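Long-range contacts in catalytic domain of the nuclear inclusion protein A (nia) (Tobacco etch virus, PDB 1LVM), which is a chymotrypsin-like cysteine protease of peptidase family C4 that cleaves specific peptide sequences, probably in the viral polyprotein: residues N20-T25 with C118-N123; E32-T37 with R58-L63; I49-H54 with I91-P96; H83-R88 with S189-F194; Q112-I117 with C138-S143. The protein carries 1 engineered substitution. All coordinates share one frame; numbering follows the deposited sequence.

Interaction 1: N20-T25 with C118-N123; sequences NPISST and CLVTTN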
# COMPACT_ATOMS: atom_id res chain seq x y z
N ASN A 20 -14.59 -6.43 -1.13
CA ASN A 20 -13.93 -7.72 -0.87
C ASN A 20 -12.93 -8.13 -1.95
O ASN A 20 -11.94 -8.77 -1.63
CB ASN A 20 -14.99 -8.77 -0.62
CG ASN A 20 -15.73 -8.47 0.68
OD1 ASN A 20 -15.20 -8.65 1.81
ND2 ASN A 20 -16.97 -7.96 0.54
N PRO A 21 -13.17 -7.74 -3.24
CA PRO A 21 -12.20 -8.14 -4.25
C PRO A 21 -10.85 -7.45 -3.97
O PRO A 21 -9.80 -7.98 -4.30
CB PRO A 21 -12.83 -7.66 -5.54
CG PRO A 21 -14.35 -7.85 -5.28
CD PRO A 21 -14.45 -7.31 -3.86
N ILE A 22 -10.90 -6.26 -3.41
CA ILE A 22 -9.64 -5.60 -3.05
C ILE A 22 -9.09 -6.18 -1.75
O ILE A 22 -7.90 -6.58 -1.66
CB ILE A 22 -9.84 -4.06 -2.87
CG1 ILE A 22 -10.02 -3.41 -4.22
CG2 ILE A 22 -8.61 -3.47 -2.17
CD1 ILE A 22 -10.49 -1.92 -4.15
N SER A 23 -9.92 -6.30 -0.71
CA SER A 23 -9.36 -6.79 0.56
C SER A 23 -8.87 -8.20 0.46
O SER A 23 -7.95 -8.56 1.19
CB SER A 23 -10.38 -6.68 1.73
OG SER A 23 -11.55 -7.29 1.35
N SER A 24 -9.43 -8.99 -0.46
CA SER A 24 -8.99 -10.39 -0.58
C SER A 24 -7.58 -10.47 -1.16
O SER A 24 -6.92 -11.52 -1.09
CB SER A 24 -10.00 -11.23 -1.39
OG SER A 24 -10.10 -10.77 -2.71
N THR A 25 -7.08 -9.36 -1.69
CA THR A 25 -5.71 -9.38 -2.26
C THR A 25 -4.69 -8.77 -1.30
O THR A 25 -3.47 -8.78 -1.60
CB THR A 25 -5.59 -8.57 -3.55
OG1 THR A 25 -5.74 -7.16 -3.25
CG2 THR A 25 -6.68 -8.97 -4.54
N CYS A 118 -11.68 6.08 0.47
CA CYS A 118 -11.76 5.42 1.76
C CYS A 118 -10.54 4.48 1.81
O CYS A 118 -9.84 4.22 0.82
CB CYS A 118 -13.09 4.62 1.95
SG CYS A 118 -13.27 3.30 0.68
N LEU A 119 -10.24 4.06 3.01
CA LEU A 119 -9.12 3.19 3.25
C LEU A 119 -9.65 1.79 3.49
O LEU A 119 -10.51 1.57 4.35
CB LEU A 119 -8.35 3.67 4.48
CG LEU A 119 -7.07 2.89 4.84
CD1 LEU A 119 -6.01 3.21 3.85
CD2 LEU A 119 -6.57 3.30 6.20
N VAL A 120 -9.07 0.84 2.78
CA VAL A 120 -9.50 -0.56 2.86
C VAL A 120 -8.46 -1.44 3.44
O VAL A 120 -7.30 -1.30 3.09
CB VAL A 120 -9.90 -1.06 1.44
CG1 VAL A 120 -10.27 -2.65 1.48
CG2 VAL A 120 -11.15 -0.23 1.01
N THR A 121 -8.85 -2.31 4.36
CA THR A 121 -7.91 -3.21 4.93
C THR A 121 -8.52 -4.59 5.10
O THR A 121 -9.64 -4.83 4.70
CB THR A 121 -7.36 -2.65 6.28
OG1 THR A 121 -8.38 -2.59 7.29
CG2 THR A 121 -6.83 -1.24 6.07
N THR A 122 -7.76 -5.49 5.71
CA THR A 122 -8.21 -6.85 5.93
C THR A 122 -7.75 -7.19 7.37
O THR A 122 -6.63 -6.84 7.78
CB THR A 122 -7.49 -7.87 4.95
OG1 THR A 122 -7.77 -7.49 3.59
CG2 THR A 122 -8.05 -9.27 5.12
N ASN A 123 -8.61 -7.85 8.09
CA ASN A 123 -8.30 -8.28 9.44
C ASN A 123 -7.88 -9.76 9.38
O ASN A 123 -8.70 -10.66 9.03
CB ASN A 123 -9.51 -8.11 10.35
CG ASN A 123 -9.17 -8.31 11.82
OD1 ASN A 123 -8.04 -8.64 12.16
ND2 ASN A 123 -10.13 -8.09 12.70
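Thr122 OG1 donates to Ser23 O across 2.6 Å, the single hydrogen bond that joins the short helix 20-23 to strand 116-123. The hydroxyl reaches the oxygen from the flank, with a C=O...donor angle of 118° and a tilt of 28° from the carbonyl plane. It can do so because OG1 stands anti to the carbonyl carbon of Thr122 (chi1 -59°), and it also comes within 3.3 Å of Ser23 CB.

Ser23 takes part through carbon as well: its CB lies 4.0 Å from Val120 CG1 and 3.6 Å from Thr121 O. Its own hydroxyl is bonded to Tyr19 O. Ile22 adds a looser apolar touch, its CG2 methyl 4.1 Å from Val120 CG1, the two side chains crossing at about a right angle. Both Ile22 and Val120 also rest on Val164 of strand 162-165.

Thr25 OG1 gives a 2.7 Å bond to a lone pair of Ile22 O, which also accepts from Thr25 N. The touching residues are buried, and one polar bond with a few carbon contacts seats the helix that precedes strand 26-33 against strand 116-123 of the closed six-stranded antiparallel barrel, in a two-barrel chymotrypsin-like fold.

Interaction 2: E32-T37 with R58-L63; sequences ESDGHT and RNNGTL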
# COMPACT_ATOMS: atom_id res chain seq x y z
N GLU A 32 11.87 -9.26 8.84
CA GLU A 32 12.63 -9.37 10.06
C GLU A 32 14.12 -9.48 9.70
O GLU A 32 14.56 -10.43 9.02
CB GLU A 32 12.12 -10.61 10.83
CG GLU A 32 12.75 -10.82 12.16
CD GLU A 32 12.16 -12.03 12.85
OE1 GLU A 32 12.53 -13.17 12.47
OE2 GLU A 32 11.33 -11.86 13.77
N SER A 33 14.90 -8.50 10.15
CA SER A 33 16.30 -8.51 9.76
C SER A 33 17.14 -7.71 10.75
O SER A 33 16.71 -6.63 11.17
CB SER A 33 16.41 -7.85 8.37
OG SER A 33 17.71 -7.84 7.88
N ASP A 34 18.30 -8.25 11.12
CA ASP A 34 19.25 -7.53 11.97
C ASP A 34 18.71 -7.14 13.33
O ASP A 34 19.08 -6.09 13.83
CB ASP A 34 19.66 -6.22 11.24
CG ASP A 34 20.15 -6.46 9.78
OD1 ASP A 34 21.22 -7.09 9.62
OD2 ASP A 34 19.48 -6.00 8.81
N GLY A 35 17.83 -7.92 13.93
CA GLY A 35 17.32 -7.50 15.23
C GLY A 35 16.12 -6.57 15.12
O GLY A 35 15.52 -6.20 16.13
N HIS A 36 15.76 -6.21 13.88
CA HIS A 36 14.59 -5.37 13.66
C HIS A 36 13.45 -6.15 13.02
O HIS A 36 13.65 -7.21 12.41
CB HIS A 36 14.91 -4.18 12.76
CG HIS A 36 15.81 -3.17 13.41
ND1 HIS A 36 15.33 -2.06 14.07
CD2 HIS A 36 17.15 -3.05 13.41
CE1 HIS A 36 16.34 -1.29 14.43
NE2 HIS A 36 17.46 -1.87 14.04
N THR A 37 12.26 -5.61 13.18
CA THR A 37 11.14 -6.24 12.50
C THR A 37 10.22 -5.13 12.05
O THR A 37 9.84 -4.29 12.85
CB THR A 37 10.42 -7.30 13.37
OG1 THR A 37 9.31 -7.80 12.61
CG2 THR A 37 9.92 -6.72 14.70
N ARG A 58 15.74 -2.31 5.44
CA ARG A 58 16.75 -3.35 5.60
C ARG A 58 16.44 -4.46 4.60
O ARG A 58 15.30 -4.65 4.22
CB ARG A 58 16.68 -3.91 7.02
CG ARG A 58 17.26 -2.85 7.99
CD ARG A 58 17.14 -3.17 9.46
NE ARG A 58 16.90 -1.91 10.17
CZ ARG A 58 15.69 -1.39 10.41
NH1 ARG A 58 14.57 -2.01 10.00
NH2 ARG A 58 15.60 -0.22 11.04
N ASN A 59 17.44 -5.21 4.17
CA ASN A 59 17.18 -6.31 3.26
C ASN A 59 18.26 -7.36 3.55
O ASN A 59 19.25 -7.48 2.82
CB ASN A 59 17.21 -5.80 1.82
CG ASN A 59 16.71 -6.87 0.80
OD1 ASN A 59 16.58 -8.04 1.12
ND2 ASN A 59 16.51 -6.46 -0.43
N ASN A 60 18.07 -8.13 4.63
CA ASN A 60 19.12 -9.06 5.05
C ASN A 60 18.52 -10.10 5.99
O ASN A 60 19.16 -10.52 6.96
CB ASN A 60 20.21 -8.20 5.74
CG ASN A 60 21.43 -9.00 6.13
OD1 ASN A 60 21.85 -9.82 5.35
ND2 ASN A 60 21.95 -8.80 7.36
N GLY A 61 17.27 -10.49 5.73
CA GLY A 61 16.61 -11.43 6.64
C GLY A 61 15.53 -12.18 5.95
O GLY A 61 15.75 -12.68 4.84
N THR A 62 14.37 -12.27 6.62
CA THR A 62 13.25 -13.05 6.12
C THR A 62 12.00 -12.21 5.88
O THR A 62 11.84 -11.16 6.46
CB THR A 62 12.86 -14.17 7.13
OG1 THR A 62 12.36 -13.57 8.37
CG2 THR A 62 14.09 -15.04 7.46
N LEU A 63 11.12 -12.69 5.02
CA LEU A 63 9.86 -11.95 4.81
C LEU A 63 8.69 -12.88 5.06
O LEU A 63 8.53 -13.89 4.34
CB LEU A 63 9.72 -11.41 3.38
CG LEU A 63 8.46 -10.56 3.15
CD1 LEU A 63 8.58 -9.22 3.99
CD2 LEU A 63 8.29 -10.20 1.67
O HOH W 1 13.81 -14.11 10.60
O HOH W 2 19.21 -10.55 9.96
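Glu32 and Thr62 form an antiparallel hydrogen-bonded pair: Glu32 N gives a 3.0 Å bond to Thr62 O, and Thr62 N returns one of the same length to Glu32 O. A CA-H...O contact from Gly61 CA falls on that same Glu32 oxygen. On the face carrying both side chains, which lie side by side and point the same way, a water joins Glu32 OE1 to Thr62 OG1.

Polar side-chain bonds hold the turn. Asn60 ND2 donates to Asp34 OD1 over 2.9 Å, almost exactly in its own amide plane and on the syn side of the carboxylate, tilted somewhat from the carboxylate plane. Asp34 OD2 takes a 2.7 Å bond from Ser33 OG, which comes from above that plane, and each carboxylate oxygen thus has its own donor. A second water runs from Asp34 N to Asn60 O.

Asp34 and Gly35 are the central residues of a type I' turn from Ser33 to His36, the tight reversal of a two-residue beta hairpin, here linking strands 26-33 and 36-45 within the eight-stranded sheet.

Stacking completes the contact. The Arg58 guanidinium lies flat on the His36 ring, centres 3.6 Å apart and planes at 6°; NH2 sits above the ring centre, and a bend at chi3 (-144°) sets NE 3.4 Å from His36 CD2. The aliphatic part of Arg58 passes Asp34, its CD 3.7 Å from Asp34 OD2.

Interaction 3: I49-H54 with I91-P96; sequences IITNKH and IIIRMP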
# COMPACT_ATOMS: atom_id res chain seq x y z
N ILE A 49 3.43 -8.25 -5.39
CA ILE A 49 2.85 -7.68 -4.18
C ILE A 49 3.33 -6.19 -4.25
O ILE A 49 4.52 -5.91 -4.34
CB ILE A 49 3.36 -8.31 -2.88
CG1 ILE A 49 2.84 -9.75 -2.79
CG2 ILE A 49 2.84 -7.49 -1.63
CD1 ILE A 49 3.16 -10.43 -1.43
N ILE A 50 2.39 -5.27 -4.22
CA ILE A 50 2.69 -3.81 -4.32
C ILE A 50 2.70 -3.35 -2.90
O ILE A 50 1.73 -3.61 -2.17
CB ILE A 50 1.56 -3.06 -5.09
CG1 ILE A 50 1.51 -3.54 -6.55
CG2 ILE A 50 1.85 -1.50 -5.07
CD1 ILE A 50 0.18 -3.47 -7.16
N THR A 51 3.76 -2.68 -2.47
CA THR A 51 3.85 -2.27 -1.07
C THR A 51 4.76 -1.05 -0.92
O THR A 51 5.19 -0.43 -1.94
CB THR A 51 4.28 -3.44 -0.16
OG1 THR A 51 4.17 -3.05 1.21
CG2 THR A 51 5.79 -3.89 -0.44
N ASN A 52 5.03 -0.67 0.32
CA ASN A 52 5.87 0.53 0.54
C ASN A 52 7.36 0.22 0.32
O ASN A 52 7.84 -0.81 0.76
CB ASN A 52 5.73 1.00 1.99
CG ASN A 52 4.30 1.30 2.35
OD1 ASN A 52 3.51 0.39 2.70
ND2 ASN A 52 3.94 2.58 2.27
N LYS A 53 8.09 1.14 -0.31
CA LYS A 53 9.49 0.96 -0.49
C LYS A 53 10.17 0.89 0.90
O LYS A 53 11.17 0.17 1.06
CB LYS A 53 10.03 2.18 -1.29
CG LYS A 53 11.38 2.00 -1.94
CD LYS A 53 11.83 3.28 -2.67
CE LYS A 53 11.22 3.40 -4.08
NZ LYS A 53 11.58 4.74 -4.66
N HIS A 54 9.66 1.58 1.93
CA HIS A 54 10.36 1.55 3.20
C HIS A 54 10.33 0.21 3.90
O HIS A 54 10.96 0.03 4.91
CB HIS A 54 9.95 2.70 4.14
CG HIS A 54 8.63 2.53 4.77
ND1 HIS A 54 7.49 3.06 4.22
CD2 HIS A 54 8.24 1.85 5.90
CE1 HIS A 54 6.47 2.73 4.99
NE2 HIS A 54 6.88 2.00 6.01
N ILE A 91 7.03 0.10 -4.04
CA ILE A 91 7.94 -0.84 -4.70
C ILE A 91 7.11 -2.05 -5.09
O ILE A 91 6.05 -2.28 -4.51
CB ILE A 91 9.06 -1.28 -3.64
CG1 ILE A 91 10.23 -2.08 -4.30
CG2 ILE A 91 8.44 -2.11 -2.48
CD1 ILE A 91 11.37 -2.32 -3.30
N ILE A 92 7.54 -2.78 -6.10
CA ILE A 92 6.76 -4.02 -6.42
C ILE A 92 7.68 -5.19 -6.21
O ILE A 92 8.81 -5.18 -6.68
CB ILE A 92 6.27 -4.06 -7.87
CG1 ILE A 92 5.52 -2.78 -8.21
CG2 ILE A 92 5.40 -5.34 -8.10
CD1 ILE A 92 5.21 -2.62 -9.74
N ILE A 93 7.21 -6.16 -5.42
CA ILE A 93 7.97 -7.41 -5.17
C ILE A 93 7.45 -8.49 -6.09
O ILE A 93 6.20 -8.65 -6.22
CB ILE A 93 7.66 -7.89 -3.78
CG1 ILE A 93 8.09 -6.84 -2.77
CG2 ILE A 93 8.34 -9.22 -3.48
CD1 ILE A 93 7.59 -7.23 -1.35
N ARG A 94 8.35 -9.22 -6.75
CA ARG A 94 7.85 -10.33 -7.56
C ARG A 94 8.00 -11.56 -6.64
O ARG A 94 9.11 -11.88 -6.21
CB ARG A 94 8.67 -10.47 -8.85
CG ARG A 94 8.12 -11.56 -9.72
CD ARG A 94 8.87 -11.77 -11.06
NE ARG A 94 8.15 -12.84 -11.72
CZ ARG A 94 7.30 -12.69 -12.73
NH1 ARG A 94 7.07 -11.49 -13.23
NH2 ARG A 94 6.62 -13.74 -13.18
N MET A 95 6.91 -12.25 -6.32
CA MET A 95 7.04 -13.42 -5.48
C MET A 95 7.50 -14.64 -6.33
O MET A 95 7.23 -14.73 -7.53
CB MET A 95 5.69 -13.72 -4.80
CG MET A 95 5.26 -12.61 -3.82
SD MET A 95 6.43 -12.45 -2.43
CE MET A 95 6.14 -13.92 -1.47
N PRO A 96 8.16 -15.57 -5.68
CA PRO A 96 8.66 -16.78 -6.38
C PRO A 96 7.50 -17.63 -6.89
O PRO A 96 6.38 -17.47 -6.42
CB PRO A 96 9.48 -17.47 -5.32
CG PRO A 96 8.86 -17.03 -4.00
CD PRO A 96 8.58 -15.55 -4.27
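Ile49 and Met95 meet obliquely: the CD1 methyl of the isoleucine lies 3.9 Å from Met95 CG and 4.0 Å from Met95 SD. CG of Met95 is anti to its carbonyl carbon (chi1 -65°), and the bend at chi2 brings SD beside Ile49 CD1. Thr51 and Ile91 are arranged differently. They run side by side in the same direction, methyl against methyl, with Thr51 CG2 3.8 Å from Ile91 CG2. The same threonine methyl receives the CD1 end of Ile93 at 3.9 Å, at a slant, and its hydroxyl, placed anti to the backbone N (chi1 -172°), bonds to Tyr41 O. Ile91 CG2 also lies 3.5 Å from Asn52 O, just after the strand.

The other face carries Ile50 and Ile92, a non-hydrogen-bonded pair whose CG1 atoms are 4.4 Å apart. Four backbone bonds set this alternation: Ile49 and Ile93 exchange two, and Thr51 and Ile91 two more, of which Ile91 N to Thr51 O is the shortest at 2.8 Å.

The paired strands 48-51 and 91-94 are antiparallel neighbours in the eight-stranded sheet. Leu198 of helix 194-199 covers the Ile50 and Ile92 face, whereas Ile49 and Thr51 face Leu29 of strand 26-33. At the two ends of the contact, Met95 packs on an apolar side chain of bound peptide and the His54 ring stacks on an aromatic side chain of bound peptide, while strands 36-45 and 81-84 continue the sheet on either side.

Interaction 4: H83-R88 with S189-F194; sequences HLIDGR and SVPKNF
The guanidinium of Arg88 has Pro191 CB over one face, 3.6 Å above the plane and offset toward the rim, and Ser189 OG at its edge. The Phe194 ring is met at its edge by Ile85 CD1, 4.1 Å from CE1.

Arg88 grips Ser189 side-on with two nitrogens. NH2 donates to Ser189 OG at 2.9 Å and 153°, close to the guanidinium plane, and NE makes a longer, more bent bond of 3.3 Å to the same oxygen. NE also reaches Ser189 O at 3.0 Å, standing well above that carbonyl plane. The serine hydroxyl sits between its backbone N and carbonyl carbon (chi1 64°), a position from which it faces the arginine; it is bonded to Gly145 O too. These three bonds and the proline on one face would restrict rotation of the guanidinium, and the polar grip is flanked by carbon.

Ile85 supplies the apolar half of the contact. Its CG2 methyl touches Pro191 CG at 3.8 Å, the two side chains crossing at about a right angle, and CD1 continues on to the phenylalanine. The contact thus joins two type II turns, one from Ile85 to Arg88 and the other from Pro191 to Phe194.

The first turn follows strand 81-84 of the eight-stranded sheet, and Lys53 NZ bonds the backbone oxygens of both Ile85 and Arg88. The second connects strand 185-189 of the barrel to helix 194-199, whose Leu197 packs on Ile85, while Phe194 leans on Ile92 of strand 91-94 and meets Phe108 edge-to-face.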
# COMPACT_ATOMS: atom_id res chain seq x y z
N HIS A 83 10.96 -4.09 -8.08
CA HIS A 83 10.89 -3.03 -9.08
C HIS A 83 10.59 -1.75 -8.32
O HIS A 83 9.53 -1.57 -7.67
CB HIS A 83 9.82 -3.25 -10.18
CG HIS A 83 9.64 -2.05 -11.04
ND1 HIS A 83 10.14 -1.95 -12.32
CD2 HIS A 83 9.02 -0.88 -10.79
CE1 HIS A 83 9.82 -0.77 -12.83
NE2 HIS A 83 9.13 -0.10 -11.92
N LEU A 84 11.53 -0.83 -8.36
CA LEU A 84 11.38 0.46 -7.63
C LEU A 84 10.57 1.48 -8.39
O LEU A 84 10.73 1.61 -9.58
CB LEU A 84 12.78 1.09 -7.41
CG LEU A 84 13.81 0.18 -6.75
CD1 LEU A 84 15.25 0.79 -6.79
CD2 LEU A 84 13.39 0.05 -5.36
N ILE A 85 9.70 2.22 -7.67
CA ILE A 85 8.96 3.31 -8.26
C ILE A 85 9.74 4.59 -7.86
O ILE A 85 9.83 5.04 -6.71
CB ILE A 85 7.48 3.40 -7.67
CG1 ILE A 85 6.77 2.02 -7.77
CG2 ILE A 85 6.68 4.48 -8.47
CD1 ILE A 85 6.51 1.59 -9.18
N ASP A 86 10.38 5.15 -8.86
CA ASP A 86 11.22 6.33 -8.73
C ASP A 86 10.61 7.47 -7.92
O ASP A 86 9.50 7.93 -8.21
CB ASP A 86 11.50 6.82 -10.18
CG ASP A 86 12.84 7.50 -10.35
OD1 ASP A 86 13.50 7.79 -9.33
OD2 ASP A 86 13.23 7.73 -11.51
N GLY A 87 11.31 7.91 -6.90
CA GLY A 87 10.86 9.06 -6.13
C GLY A 87 9.63 8.92 -5.25
O GLY A 87 9.24 9.92 -4.68
N ARG A 88 9.07 7.71 -5.13
CA ARG A 88 7.81 7.43 -4.34
C ARG A 88 8.11 6.33 -3.32
O ARG A 88 8.99 5.49 -3.52
CB ARG A 88 6.67 6.85 -5.24
CG ARG A 88 5.96 7.91 -6.12
CD ARG A 88 4.89 7.37 -7.06
NE ARG A 88 3.81 8.37 -7.32
CZ ARG A 88 3.90 9.30 -8.26
NH1 ARG A 88 4.99 9.33 -8.99
NH2 ARG A 88 2.91 10.16 -8.49
N SER A 189 0.76 8.24 -3.88
CA SER A 189 -0.07 8.11 -5.04
C SER A 189 0.39 7.03 -6.06
O SER A 189 1.60 6.72 -6.23
CB SER A 189 -0.18 9.45 -5.78
OG SER A 189 1.10 9.85 -6.27
N VAL A 190 -0.60 6.43 -6.71
CA VAL A 190 -0.33 5.49 -7.79
C VAL A 190 0.26 6.41 -8.88
O VAL A 190 -0.34 7.47 -9.18
CB VAL A 190 -1.68 4.89 -8.32
CG1 VAL A 190 -1.54 4.39 -9.80
CG2 VAL A 190 -2.13 3.74 -7.34
N PRO A 191 1.42 6.02 -9.49
CA PRO A 191 2.02 6.84 -10.52
C PRO A 191 1.31 6.74 -11.87
O PRO A 191 0.55 5.81 -12.16
CB PRO A 191 3.46 6.33 -10.61
CG PRO A 191 3.31 4.78 -10.30
CD PRO A 191 2.15 4.73 -9.27
N LYS A 192 1.63 7.65 -12.76
CA LYS A 192 1.04 7.58 -14.10
C LYS A 192 1.38 6.25 -14.80
O LYS A 192 2.48 5.71 -14.63
CB LYS A 192 1.59 8.75 -14.92
CG LYS A 192 1.07 8.83 -16.29
CD LYS A 192 1.79 9.99 -17.00
CE LYS A 192 1.26 10.25 -18.40
NZ LYS A 192 -0.19 10.55 -18.37
N ASN A 193 0.42 5.74 -15.57
CA ASN A 193 0.55 4.50 -16.36
C ASN A 193 0.96 3.27 -15.55
O ASN A 193 1.74 2.38 -16.00
CB ASN A 193 1.49 4.76 -17.54
CG ASN A 193 0.90 5.79 -18.52
OD1 ASN A 193 -0.32 5.99 -18.56
ND2 ASN A 193 1.75 6.46 -19.29
N PHE A 194 0.40 3.19 -14.35
CA PHE A 194 0.72 2.06 -13.49
C PHE A 194 0.18 0.77 -14.05
O PHE A 194 0.80 -0.27 -13.89
CB PHE A 194 0.17 2.36 -12.06
CG PHE A 194 0.73 1.47 -10.96
CD1 PHE A 194 2.10 1.40 -10.70
CD2 PHE A 194 -0.14 0.67 -10.20
CE1 PHE A 194 2.63 0.55 -9.70
CE2 PHE A 194 0.36 -0.20 -9.19
CZ PHE A 194 1.71 -0.27 -8.93

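Interaction 5: Q112-I117 with C138-S143; sequences QREERI and CTFPSS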
# COMPACT_ATOMS: atom_id res chain seq x y z
N GLN A 112 -7.40 12.00 -8.08
CA GLN A 112 -7.91 13.22 -8.69
C GLN A 112 -8.23 14.19 -7.59
O GLN A 112 -8.83 13.84 -6.58
CB GLN A 112 -9.14 12.86 -9.53
CG GLN A 112 -8.70 11.97 -10.71
CD GLN A 112 -9.85 11.35 -11.50
OE1 GLN A 112 -11.03 11.58 -11.21
NE2 GLN A 112 -9.49 10.54 -12.50
N ARG A 113 -7.79 15.41 -7.76
CA ARG A 113 -8.01 16.40 -6.71
C ARG A 113 -9.46 16.48 -6.19
O ARG A 113 -10.45 16.43 -6.95
CB ARG A 113 -7.56 17.78 -7.28
CG ARG A 113 -7.54 18.85 -6.26
CD ARG A 113 -7.60 20.23 -6.92
NE ARG A 113 -7.20 21.26 -5.96
CZ ARG A 113 -5.93 21.54 -5.68
NH1 ARG A 113 -4.97 20.89 -6.31
NH2 ARG A 113 -5.63 22.40 -4.72
N GLU A 114 -9.58 16.53 -4.88
CA GLU A 114 -10.85 16.64 -4.23
C GLU A 114 -11.75 15.41 -4.27
O GLU A 114 -12.85 15.42 -3.72
CB GLU A 114 -11.55 17.90 -4.80
CG GLU A 114 -12.48 18.55 -3.80
CD GLU A 114 -12.48 20.08 -3.89
OE1 GLU A 114 -12.33 20.64 -5.00
OE2 GLU A 114 -12.65 20.70 -2.82
N GLU A 115 -11.28 14.31 -4.86
CA GLU A 115 -12.18 13.17 -4.88
C GLU A 115 -12.29 12.47 -3.53
O GLU A 115 -11.42 12.58 -2.64
CB GLU A 115 -11.76 12.18 -5.97
CG GLU A 115 -10.52 11.40 -5.63
CD GLU A 115 -10.27 10.29 -6.66
OE1 GLU A 115 -11.23 9.65 -7.14
OE2 GLU A 115 -9.11 10.06 -7.01
N ARG A 116 -13.39 11.73 -3.38
CA ARG A 116 -13.67 11.01 -2.15
C ARG A 116 -13.03 9.61 -2.14
O ARG A 116 -13.23 8.85 -3.08
CB ARG A 116 -15.19 10.82 -1.96
CG ARG A 116 -15.93 12.19 -1.84
CD ARG A 116 -17.47 11.98 -1.85
NE ARG A 116 -17.95 11.32 -0.63
CZ ARG A 116 -18.17 11.93 0.54
NH1 ARG A 116 -17.96 13.24 0.68
NH2 ARG A 116 -18.58 11.22 1.59
N ILE A 117 -12.28 9.31 -1.08
CA ILE A 117 -11.62 8.02 -0.97
C ILE A 117 -11.86 7.40 0.38
O ILE A 117 -12.26 8.11 1.33
CB ILE A 117 -10.08 8.18 -1.18
CG1 ILE A 117 -9.47 9.13 -0.13
CG2 ILE A 117 -9.84 8.74 -2.61
CD1 ILE A 117 -7.87 9.36 -0.28
N CYS A 138 -11.91 13.49 1.65
CA CYS A 138 -11.54 14.04 0.34
C CYS A 138 -9.97 14.01 0.34
O CYS A 138 -9.34 13.73 1.36
CB CYS A 138 -12.07 15.47 0.14
SG CYS A 138 -13.89 15.53 -0.11
N THR A 139 -9.36 14.29 -0.79
CA THR A 139 -7.90 14.23 -0.91
C THR A 139 -7.36 15.28 -1.82
O THR A 139 -8.06 15.70 -2.77
CB THR A 139 -7.48 12.78 -1.40
OG1 THR A 139 -6.07 12.63 -1.32
CG2 THR A 139 -7.96 12.50 -2.83
N PHE A 140 -6.13 15.71 -1.52
CA PHE A 140 -5.41 16.70 -2.29
C PHE A 140 -3.94 16.39 -2.38
O PHE A 140 -3.39 15.80 -1.45
CB PHE A 140 -5.54 18.10 -1.65
CG PHE A 140 -6.94 18.53 -1.45
CD1 PHE A 140 -7.64 18.10 -0.32
CD2 PHE A 140 -7.55 19.42 -2.36
CE1 PHE A 140 -8.92 18.56 -0.08
CE2 PHE A 140 -8.85 19.89 -2.14
CZ PHE A 140 -9.53 19.46 -0.98
N PRO A 141 -3.28 16.81 -3.49
CA PRO A 141 -1.84 16.51 -3.53
C PRO A 141 -1.07 17.40 -2.58
O PRO A 141 -1.41 18.58 -2.39
CB PRO A 141 -1.45 16.86 -4.94
CG PRO A 141 -2.37 18.00 -5.25
CD PRO A 141 -3.70 17.50 -4.71
N SER A 142 -0.04 16.84 -1.99
CA SER A 142 0.87 17.63 -1.15
C SER A 142 2.10 17.83 -2.09
O SER A 142 2.77 16.86 -2.43
CB SER A 142 1.29 16.86 0.08
OG SER A 142 2.27 17.64 0.76
N SER A 143 2.37 19.06 -2.53
CA SER A 143 3.49 19.35 -3.46
C SER A 143 3.27 18.89 -4.88
O SER A 143 2.23 19.14 -5.50
CB SER A 143 4.81 18.70 -3.04
OG SER A 143 5.32 19.20 -1.81
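Thr139, Cys138 and Glu114 give up the most surface here. Thr139 O takes a 2.7 Å bond from Glu114 N, which arrives nearly along the C=O axis. The threonine side chain meets Ile117 and Glu115: its CB is 3.6 Å from Ile117 CD1, the two side chains crossing at about a right angle, and its CG2 lies 3.5 Å from Glu115 O. Its hydroxyl, anti to the backbone N (chi1 -171°), is bonded to Lys149 O.

Cys138 contributes a CA-H...O contact to Glu115 O at 3.3 Å, with SG 3.8 Å from Glu114 O. Glu114 sends its side chain alongside Phe140, pointing the same way, and OE2 comes to the ring edge, 3.8 Å from CZ. Arg113 approaches the same ring obliquely, CG 3.9 Å from CD2, its guanidinium plane 78° from the ring.

The type II turn from Gln112 to Glu115 leads into strand 116-123, whose hairpin partner is strand 130-142. Glu115 OE1 forms a salt bridge with Arg109, and OE2 receives Gln112 N.

The backbone bond from Glu114 N to Thr139 O is short but bent at its hydrogen, and charged chains lie against aromatic and proline carbon, so the contact probably relies more on van der Waals packing than on direct charge pairing across it.

In the fold
Interactions 2, 3 and 4 reach the eight-stranded sheet, whereas interactions 1 and 5 share strand 116-123 of the six-stranded barrel, their centres about 20 Å apart. Interactions 2 and 3 touch through Leu63 and Ile93. Interactions 3 and 4, centres about 12 Å apart, meet through Lys53 and through backbone pairing of His83 with Ile92. Interaction 1 ties the helix before the first sheet to the barrel, and interaction 4, across the chain's centre, ties the two sheets' connections together. Along the chain, interactions 2 and 3 cross inside the loop closed by interaction 1, interaction 5 nests in that of interaction 4, and interactions 1 and 4 cross. The sheets match the double barrel of chymotrypsin-type proteases.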